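Side-chain contacts in Cas13d (uncultured Ruminococcus sp, PDB 6IV9), which binds CRISPR RNA and, as a CRISPR effector with two HEPN domains, governs the maturation of that RNA and the cleavage of target RNA: residues E154-K157 and K162-D165; R754-Y759 and K769-D774; I763-S768 and D787-S792. The protein carries 2 engineered substitutions. All coordinates share one frame; numbering follows the deposited sequence.

Interaction 1 (E154-K157 and K162-D165); sequences ELEK and KTFD
Glu156 lies over the backbone of Lys162, Thr163 and Phe164, and it gives the largest share of the interface, 83 of the 257 Å² buried by the two segments together. With CG turned opposite the carbonyl carbon (chi1 -71°), the extended chain carries the carboxylate across to the loop. Glu156 CB meets Lys162 O at 3.4 Å, and the carboxylate arrives at the next peptide. There Phe164 N donates to Glu156 OE2 over 3.0 Å with an N-H...O angle of 155°. The bond is fairly straight at the donor, but the N-H comes from above the carboxylate plane, 60° out of it. Glu156 OE2 is also 3.4 Å from Thr163 CA, a close fit of the oxygen against the chain. Glu156 CD lies at the rim of the Phe164 ring, near its plane; beyond the segments that ring stacks with His169.

On the outer side, Lys157 and Thr163 run side by side in the same direction, with Lys157 CG 3.9 Å from Thr163 CG2. The lysine chain then bends at chi3 and turns back along its own helix, where Lys157 NZ forms a salt bridge to Glu154 OE2 at 2.9 Å, on the syn side of that carboxylate. The ammonium is thus paired within helix 152-160, and it is the aliphatic part of the side chain that meets the loop.

The contact folds the loop that leads to helix 168-197 back against the helix just left. The buried carboxylate of Glu156 divides its work: OE1 forms a salt bridge with Lys152, one helical turn earlier, while OE2 takes the peptide N-H of Phe164. This pairing of a cation with a neutral donor would favour an ionised glutamate and limit its rotation.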
loop_
_atom_site.group_PDB
_atom_site.type_symbol
_atom_site.label_atom_id
_atom_site.label_comp_id
_atom_site.label_asym_id
_atom_site.label_seq_id
_atom_site.Cartn_x
_atom_site.Cartn_y
_atom_site.Cartn_z
ATOM N N GLU A 154 -22.781 5.096 -18.449
ATOM C CA GLU A 154 -22.321 3.720 -18.717
ATOM C C GLU A 154 -21.985 3.037 -17.390
ATOM O O GLU A 154 -22.326 1.899 -17.229
ATOM C CB GLU A 154 -21.062 3.766 -19.571
ATOM C CG GLU A 154 -21.314 3.651 -21.047
ATOM C CD GLU A 154 -22.524 2.830 -21.458
ATOM O OE1 GLU A 154 -22.447 1.609 -21.382
ATOM O OE2 GLU A 154 -23.534 3.441 -21.835
ATOM N N LEU A 155 -21.320 3.741 -16.486
ATOM C CA LEU A 155 -20.958 3.149 -15.182
ATOM C C LEU A 155 -22.209 2.801 -14.372
ATOM O O LEU A 155 -22.249 1.734 -13.837
ATOM C CB LEU A 155 -20.039 4.116 -14.442
ATOM C CG LEU A 155 -18.610 4.122 -14.969
ATOM C CD1 LEU A 155 -17.825 5.307 -14.464
ATOM C CD2 LEU A 155 -17.921 2.828 -14.613
ATOM N N GLU A 156 -23.203 3.679 -14.339
ATOM C CA GLU A 156 -24.440 3.395 -13.571
ATOM C C GLU A 156 -25.109 2.152 -14.154
ATOM O O GLU A 156 -25.541 1.320 -13.400
ATOM C CB GLU A 156 -25.389 4.585 -13.637
ATOM C CG GLU A 156 -24.907 5.773 -12.836
ATOM C CD GLU A 156 -25.628 7.086 -13.073
ATOM O OE1 GLU A 156 -25.415 7.988 -12.300
ATOM O OE2 GLU A 156 -26.379 7.187 -14.037
ATOM N N LYS A 157 -25.161 2.050 -15.469
ATOM C CA LYS A 157 -25.790 0.851 -16.067
ATOM C C LYS A 157 -25.015 -0.409 -15.667
ATOM O O LYS A 157 -25.632 -1.363 -15.293
ATOM C CB LYS A 157 -25.818 0.980 -17.584
ATOM C CG LYS A 157 -26.749 2.053 -18.111
ATOM C CD LYS A 157 -27.005 1.909 -19.582
ATOM C CE LYS A 157 -26.343 2.977 -20.412
ATOM N NZ LYS A 157 -26.261 2.574 -21.832
ATOM N N LYS A 162 -29.245 0.611 -14.538
ATOM C CA LYS A 162 -29.981 1.749 -15.137
ATOM C C LYS A 162 -29.261 3.054 -14.802
ATOM O O LYS A 162 -28.377 3.025 -13.980
ATOM C CB LYS A 162 -31.414 1.793 -14.608
ATOM C CG LYS A 162 -31.537 1.655 -13.104
ATOM C CD LYS A 162 -32.908 1.940 -12.599
ATOM C CE LYS A 162 -33.332 3.360 -12.870
ATOM N NZ LYS A 162 -34.705 3.413 -13.421
ATOM N N THR A 163 -29.620 4.134 -15.480
ATOM C CA THR A 163 -29.042 5.470 -15.204
ATOM C C THR A 163 -29.856 6.152 -14.105
ATOM O O THR A 163 -30.979 5.761 -13.909
ATOM C CB THR A 163 -28.964 6.322 -16.469
ATOM O OG1 THR A 163 -30.297 6.649 -16.844
ATOM C CG2 THR A 163 -28.244 5.614 -17.590
ATOM N N PHE A 164 -29.284 7.162 -13.466
ATOM C CA PHE A 164 -29.979 7.868 -12.374
ATOM C C PHE A 164 -29.805 9.365 -12.541
ATOM O O PHE A 164 -28.754 9.790 -12.962
ATOM C CB PHE A 164 -29.401 7.463 -11.022
ATOM C CG PHE A 164 -29.704 6.041 -10.650
ATOM C CD1 PHE A 164 -30.859 5.724 -9.969
ATOM C CD2 PHE A 164 -28.861 5.019 -11.024
ATOM C CE1 PHE A 164 -31.151 4.417 -9.647
ATOM C CE2 PHE A 164 -29.153 3.711 -10.697
ATOM C CZ PHE A 164 -30.295 3.416 -10.010
ATOM N N ASP A 165 -30.809 10.120 -12.110
ATOM C CA ASP A 165 -30.753 11.597 -12.142
ATOM C C ASP A 165 -30.284 12.115 -10.783
ATOM O O ASP A 165 -30.953 12.914 -10.189
ATOM C CB ASP A 165 -32.081 12.202 -12.561
ATOM C CG ASP A 165 -31.820 13.161 -13.690
ATOM O OD1 ASP A 165 -32.308 12.885 -14.811
ATOM O OD2 ASP A 165 -31.056 14.112 -13.461
#

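Interaction 2 (R754-Y759 and K769-D774); sequences RDFGLY and KNLKND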
loop_
_atom_site.group_PDB
_atom_site.type_symbol
_atom_site.label_atom_id
_atom_site.label_comp_id
_atom_site.label_asym_id
_atom_site.label_seq_id
_atom_site.Cartn_x
_atom_site.Cartn_y
_atom_site.Cartn_z
ATOM N N ARG A 754 -9.529 -0.072 -18.885
ATOM C CA ARG A 754 -10.899 0.029 -18.337
ATOM C C ARG A 754 -11.699 1.100 -19.088
ATOM O O ARG A 754 -12.806 0.831 -19.480
ATOM C CB ARG A 754 -10.762 0.430 -16.868
ATOM C CG ARG A 754 -12.059 0.823 -16.179
ATOM C CD ARG A 754 -11.817 1.628 -14.922
ATOM N NE ARG A 754 -11.542 3.011 -15.209
ATOM C CZ ARG A 754 -11.083 3.880 -14.342
ATOM N NH1 ARG A 754 -10.854 3.503 -13.107
ATOM N NH2 ARG A 754 -10.862 5.125 -14.698
ATOM N N ASP A 755 -11.118 2.276 -19.260
ATOM C CA ASP A 755 -11.768 3.430 -19.930
ATOM C C ASP A 755 -12.041 3.101 -21.401
ATOM O O ASP A 755 -13.099 3.426 -21.877
ATOM C CB ASP A 755 -10.989 4.720 -19.681
ATOM C CG ASP A 755 -10.931 5.129 -18.216
ATOM O OD1 ASP A 755 -11.778 4.699 -17.465
ATOM O OD2 ASP A 755 -10.049 5.874 -17.863
ATOM N N PHE A 756 -11.108 2.429 -22.061
ATOM C CA PHE A 756 -11.313 2.067 -23.482
ATOM C C PHE A 756 -12.533 1.154 -23.578
ATOM O O PHE A 756 -13.357 1.364 -24.427
ATOM C CB PHE A 756 -10.082 1.377 -24.066
ATOM C CG PHE A 756 -10.290 0.855 -25.462
ATOM C CD1 PHE A 756 -10.145 1.682 -26.556
ATOM C CD2 PHE A 756 -10.660 -0.453 -25.680
ATOM C CE1 PHE A 756 -10.332 1.199 -27.839
ATOM C CE2 PHE A 756 -10.860 -0.932 -26.962
ATOM C CZ PHE A 756 -10.694 -0.103 -28.037
ATOM N N GLY A 757 -12.641 0.196 -22.675
ATOM C CA GLY A 757 -13.803 -0.700 -22.683
ATOM C C GLY A 757 -15.095 0.062 -22.470
ATOM O O GLY A 757 -16.079 -0.320 -23.043
ATOM N N LEU A 758 -15.115 1.037 -21.568
ATOM C CA LEU A 758 -16.352 1.822 -21.330
ATOM C C LEU A 758 -16.660 2.733 -22.518
ATOM O O LEU A 758 -17.761 2.740 -22.977
ATOM C CB LEU A 758 -16.194 2.625 -20.044
ATOM C CG LEU A 758 -16.158 1.789 -18.773
ATOM C CD1 LEU A 758 -15.418 2.512 -17.668
ATOM C CD2 LEU A 758 -17.560 1.409 -18.347
ATOM N N TYR A 759 -15.662 3.431 -23.028
ATOM C CA TYR A 759 -15.880 4.353 -24.168
ATOM C C TYR A 759 -16.334 3.584 -25.408
ATOM O O TYR A 759 -17.092 4.093 -26.185
ATOM C CB TYR A 759 -14.618 5.145 -24.470
ATOM C CG TYR A 759 -14.437 6.389 -23.652
ATOM C CD1 TYR A 759 -15.305 7.455 -23.761
ATOM C CD2 TYR A 759 -13.364 6.519 -22.805
ATOM C CE1 TYR A 759 -15.127 8.613 -23.037
ATOM C CE2 TYR A 759 -13.172 7.667 -22.070
ATOM C CZ TYR A 759 -14.051 8.718 -22.188
ATOM O OH TYR A 759 -13.848 9.843 -21.467
ATOM N N LYS A 769 -12.118 -1.198 -33.171
ATOM C CA LYS A 769 -10.733 -1.048 -32.657
ATOM C C LYS A 769 -10.352 -2.055 -31.569
ATOM O O LYS A 769 -11.175 -2.370 -30.748
ATOM C CB LYS A 769 -10.536 0.384 -32.167
ATOM C CG LYS A 769 -10.946 1.461 -33.149
ATOM C CD LYS A 769 -10.197 1.360 -34.444
ATOM C CE LYS A 769 -10.448 2.523 -35.368
ATOM N NZ LYS A 769 -9.274 2.779 -36.224
ATOM N N ASN A 770 -9.096 -2.494 -31.599
ATOM C CA ASN A 770 -8.464 -3.364 -30.575
ATOM C C ASN A 770 -7.401 -2.476 -29.917
ATOM O O ASN A 770 -6.538 -1.994 -30.622
ATOM C CB ASN A 770 -7.891 -4.645 -31.184
ATOM C CG ASN A 770 -7.016 -5.453 -30.248
ATOM O OD1 ASN A 770 -5.800 -5.341 -30.274
ATOM N ND2 ASN A 770 -7.614 -6.301 -29.434
ATOM N N LEU A 771 -7.460 -2.296 -28.605
ATOM C CA LEU A 771 -6.562 -1.319 -27.942
ATOM C C LEU A 771 -5.084 -1.657 -28.140
ATOM O O LEU A 771 -4.335 -0.770 -28.471
ATOM C CB LEU A 771 -6.899 -1.290 -26.455
ATOM C CG LEU A 771 -6.011 -0.385 -25.618
ATOM C CD1 LEU A 771 -6.160 1.056 -26.042
ATOM C CD2 LEU A 771 -6.340 -0.544 -24.154
ATOM N N LYS A 772 -4.725 -2.924 -28.016
ATOM C CA LYS A 772 -3.307 -3.356 -28.099
ATOM C C LYS A 772 -2.701 -3.079 -29.481
ATOM O O LYS A 772 -1.503 -2.985 -29.549
ATOM C CB LYS A 772 -3.139 -4.779 -27.576
ATOM C CG LYS A 772 -3.634 -4.978 -26.150
ATOM C CD LYS A 772 -2.971 -6.118 -25.392
ATOM C CE LYS A 772 -3.423 -6.247 -23.951
ATOM N NZ LYS A 772 -4.007 -4.985 -23.440
ATOM N N ASN A 773 -3.515 -2.957 -30.524
ATOM C CA ASN A 773 -2.995 -2.641 -31.880
ATOM C C ASN A 773 -2.361 -1.251 -31.846
ATOM O O ASN A 773 -1.424 -1.030 -32.571
ATOM C CB ASN A 773 -4.077 -2.731 -32.953
ATOM C CG ASN A 773 -4.532 -4.147 -33.229
ATOM O OD1 ASN A 773 -3.847 -5.101 -32.892
ATOM N ND2 ASN A 773 -5.687 -4.298 -33.845
ATOM N N ASP A 774 -2.973 -0.334 -31.112
ATOM C CA ASP A 774 -2.447 1.037 -30.961
ATOM C C ASP A 774 -3.008 1.597 -29.662
ATOM O O ASP A 774 -4.150 2.004 -29.664
ATOM C CB ASP A 774 -2.801 1.915 -32.159
ATOM C CG ASP A 774 -2.091 3.254 -32.160
ATOM O OD1 ASP A 774 -1.468 3.569 -31.166
ATOM O OD2 ASP A 774 -2.177 3.953 -33.151
#
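One ring makes the contact in two ways: Phe756 receives Leu771 over a face and the backbone carbonyl of Lys769 at its edge. Leu771 CB stands 4.0 Å from the centroid of the Phe756 ring and 12° off its normal, which makes this a CH-pi contact centred on the face. Leu771 CD1 extends the overlap to 4.1 Å from Phe756 CD1, and the two side chains run antiparallel alongside each other. At the far end, Phe756 CZ comes within 3.6 Å of Lys769 O, which lies in the ring plane and also accepts a hydrogen bond from Lys760 NZ. The ring reaches the loop because CG is anti to the backbone N of Phe756 (chi1 174°), sending the side chain outward from helix 713-760.

Behind the leucine the loop makes a short 3-10 turn, in which Asn773 N bonds to Asn770 O at 3.2 Å. Asp774 follows and caps a backbone N in the turn that leads into the next helix. Ile777 of that helix, 777-788, touches both Phe756 and Leu771, so the aromatic ring becomes part of a small apolar cluster at the junction. This is a helix-loop-helix connection closed by hydrophobic side chains, in keeping with the all-helical HEPN architecture to which this C-terminal region probably belongs.

Interaction 3 (I763-S768 and D787-S792); sequences IPELAS and DDRNES
Glu765 CB points toward the segment of Arg789, and the chain bends at its second torsion (chi2 80°) before the carboxylate reaches the edge of the guanidinium; the side chain also rests on Thr781. CB and CG make no close contact with the other segment; contact begins at CD. Glu765 CD comes within 3.6 Å of Arg789 NH2, while Glu765 OE1 stays 3.9 Å from it. The tip atom OE2 carries the bond: Arg789 NH2 donates to Glu765 OE2 over 2.7 Å with an N-H...O angle of 132°, on the syn side of the carboxylate but tilted out of the guanidinium plane. A second, weak bond joins Arg789 NH1 to Glu765 OE2 at 3.2 Å. The two flat groups are turned 60° against each other, and the salt bridge rests on one oxygen. Beyond it, Glu791 OE2 lies in the guanidinium plane, a long 4.0 Å from Arg789 NE. Were this glutamate an alanine, Arg789 would probably be left with that distant carboxylate alone in this salt-bridge network, its guanidinium freer to turn. The bridge thus spans the surface from the 3-10 turn after helix 713-760 to the loop just past helix 777-788.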
loop_
_atom_site.group_PDB
_atom_site.type_symbol
_atom_site.label_atom_id
_atom_site.label_comp_id
_atom_site.label_asym_id
_atom_site.label_seq_id
_atom_site.Cartn_x
_atom_site.Cartn_y
_atom_site.Cartn_z
ATOM N N ILE A 763 -18.904 5.145 -28.025
ATOM C CA ILE A 763 -18.287 5.855 -29.177
ATOM C C ILE A 763 -18.304 4.914 -30.383
ATOM O O ILE A 763 -17.553 3.964 -30.404
ATOM C CB ILE A 763 -16.854 6.309 -28.850
ATOM C CG1 ILE A 763 -16.759 7.004 -27.494
ATOM C CG2 ILE A 763 -16.295 7.167 -29.958
ATOM C CD1 ILE A 763 -17.393 8.351 -27.465
ATOM N N PRO A 764 -19.104 5.212 -31.424
ATOM C CA PRO A 764 -19.207 4.373 -32.614
ATOM C C PRO A 764 -17.858 4.233 -33.322
ATOM O O PRO A 764 -17.550 3.195 -33.775
ATOM C CB PRO A 764 -20.155 5.170 -33.513
ATOM C CG PRO A 764 -20.995 5.937 -32.541
ATOM C CD PRO A 764 -20.001 6.351 -31.483
ATOM N N GLU A 765 -17.051 5.281 -33.264
ATOM C CA GLU A 765 -15.729 5.332 -33.938
ATOM C C GLU A 765 -14.766 4.265 -33.400
ATOM O O GLU A 765 -13.816 3.958 -34.091
ATOM C CB GLU A 765 -15.142 6.732 -33.810
ATOM C CG GLU A 765 -15.810 7.753 -34.698
ATOM C CD GLU A 765 -17.119 8.305 -34.173
ATOM O OE1 GLU A 765 -17.488 7.976 -33.061
ATOM O OE2 GLU A 765 -17.762 9.065 -34.894
ATOM N N LEU A 766 -14.999 3.769 -32.188
ATOM C CA LEU A 766 -14.119 2.779 -31.520
ATOM C C LEU A 766 -14.654 1.372 -31.782
ATOM O O LEU A 766 -14.019 0.433 -31.390
ATOM C CB LEU A 766 -14.197 3.060 -30.018
ATOM C CG LEU A 766 -13.014 3.739 -29.335
ATOM C CD1 LEU A 766 -12.220 4.621 -30.259
ATOM C CD2 LEU A 766 -13.454 4.495 -28.101
ATOM N N ALA A 767 -15.707 1.265 -32.575
ATOM C CA ALA A 767 -16.416 -0.021 -32.726
ATOM C C ALA A 767 -15.519 -1.164 -33.208
ATOM O O ALA A 767 -15.618 -2.227 -32.633
ATOM C CB ALA A 767 -17.584 0.183 -33.650
ATOM N N SER A 768 -14.655 -0.958 -34.193
ATOM C CA SER A 768 -13.850 -2.114 -34.662
ATOM C C SER A 768 -12.433 -2.125 -34.073
ATOM O O SER A 768 -11.661 -3.001 -34.455
ATOM C CB SER A 768 -13.793 -2.111 -36.153
ATOM O OG SER A 768 -13.040 -1.002 -36.588
ATOM N N ASP A 787 -12.419 18.202 -31.857
ATOM C CA ASP A 787 -12.172 19.125 -32.991
ATOM C C ASP A 787 -13.322 19.103 -34.012
ATOM O O ASP A 787 -13.718 20.169 -34.435
ATOM C CB ASP A 787 -10.832 18.840 -33.673
ATOM C CG ASP A 787 -9.600 18.883 -32.776
ATOM O OD1 ASP A 787 -9.580 19.664 -31.811
ATOM O OD2 ASP A 787 -8.664 18.135 -33.068
ATOM N N ASP A 788 -13.836 17.931 -34.362
ATOM C CA ASP A 788 -14.832 17.790 -35.454
ATOM C C ASP A 788 -16.301 17.877 -35.026
ATOM O O ASP A 788 -17.120 18.020 -35.918
ATOM C CB ASP A 788 -14.694 16.419 -36.108
ATOM C CG ASP A 788 -13.306 16.093 -36.629
ATOM O OD1 ASP A 788 -12.506 17.011 -36.767
ATOM O OD2 ASP A 788 -13.050 14.919 -36.885
ATOM N N ARG A 789 -16.624 17.802 -33.741
ATOM C CA ARG A 789 -18.051 17.754 -33.329
ATOM C C ARG A 789 -18.351 18.796 -32.257
ATOM O O ARG A 789 -17.445 19.484 -31.855
ATOM C CB ARG A 789 -18.407 16.364 -32.809
ATOM C CG ARG A 789 -18.190 15.255 -33.821
ATOM C CD ARG A 789 -18.595 13.929 -33.233
ATOM N NE ARG A 789 -19.462 13.167 -34.107
ATOM C CZ ARG A 789 -19.121 12.046 -34.716
ATOM N NH1 ARG A 789 -18.247 12.073 -35.703
ATOM N NH2 ARG A 789 -19.675 10.904 -34.352
ATOM N N ASN A 790 -19.621 18.944 -31.897
ATOM C CA ASN A 790 -20.006 19.919 -30.849
ATOM C C ASN A 790 -20.169 19.202 -29.517
ATOM O O ASN A 790 -19.735 19.726 -28.525
ATOM C CB ASN A 790 -21.310 20.623 -31.200
ATOM C CG ASN A 790 -21.086 21.634 -32.291
ATOM O OD1 ASN A 790 -20.205 22.472 -32.165
ATOM N ND2 ASN A 790 -21.836 21.522 -33.368
ATOM N N GLU A 791 -20.860 18.077 -29.524
ATOM C CA GLU A 791 -21.065 17.295 -28.287
ATOM C C GLU A 791 -19.756 16.573 -27.938
ATOM O O GLU A 791 -19.013 16.255 -28.852
ATOM C CB GLU A 791 -22.261 16.374 -28.507
ATOM C CG GLU A 791 -21.913 14.941 -28.843
ATOM C CD GLU A 791 -21.105 14.609 -30.089
ATOM O OE1 GLU A 791 -19.943 14.144 -29.933
ATOM O OE2 GLU A 791 -21.646 14.736 -31.212
ATOM N N SER A 792 -19.443 16.431 -26.652
ATOM C CA SER A 792 -18.240 15.653 -26.269
ATOM C C SER A 792 -18.454 14.925 -24.946
ATOM O O SER A 792 -18.803 15.573 -23.981
ATOM C CB SER A 792 -17.020 16.498 -26.200
ATOM O OG SER A 792 -15.924 15.736 -25.740
#

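Overall arrangement
From the N terminus, interaction 1 comes first and closes the shortest loop, four residues, the last turn of helix 152-160 and its exit, between its two segments. The other two lie some 600 residues later and cross: their segments alternate along the chain, so the loop closed by interaction 3 starts inside that of interaction 2 and ends beyond it. Together they tie the end of helix 713-760, the loop before helix 777-788 and the loop after it. Leu766 joins the crossing pair by packing on Phe756 and Tyr759. Leu155 against Leu758 brings helix 152-160 onto helix 713-760, linking interactions 1 and 2, whereas interactions 1 and 3 do not touch.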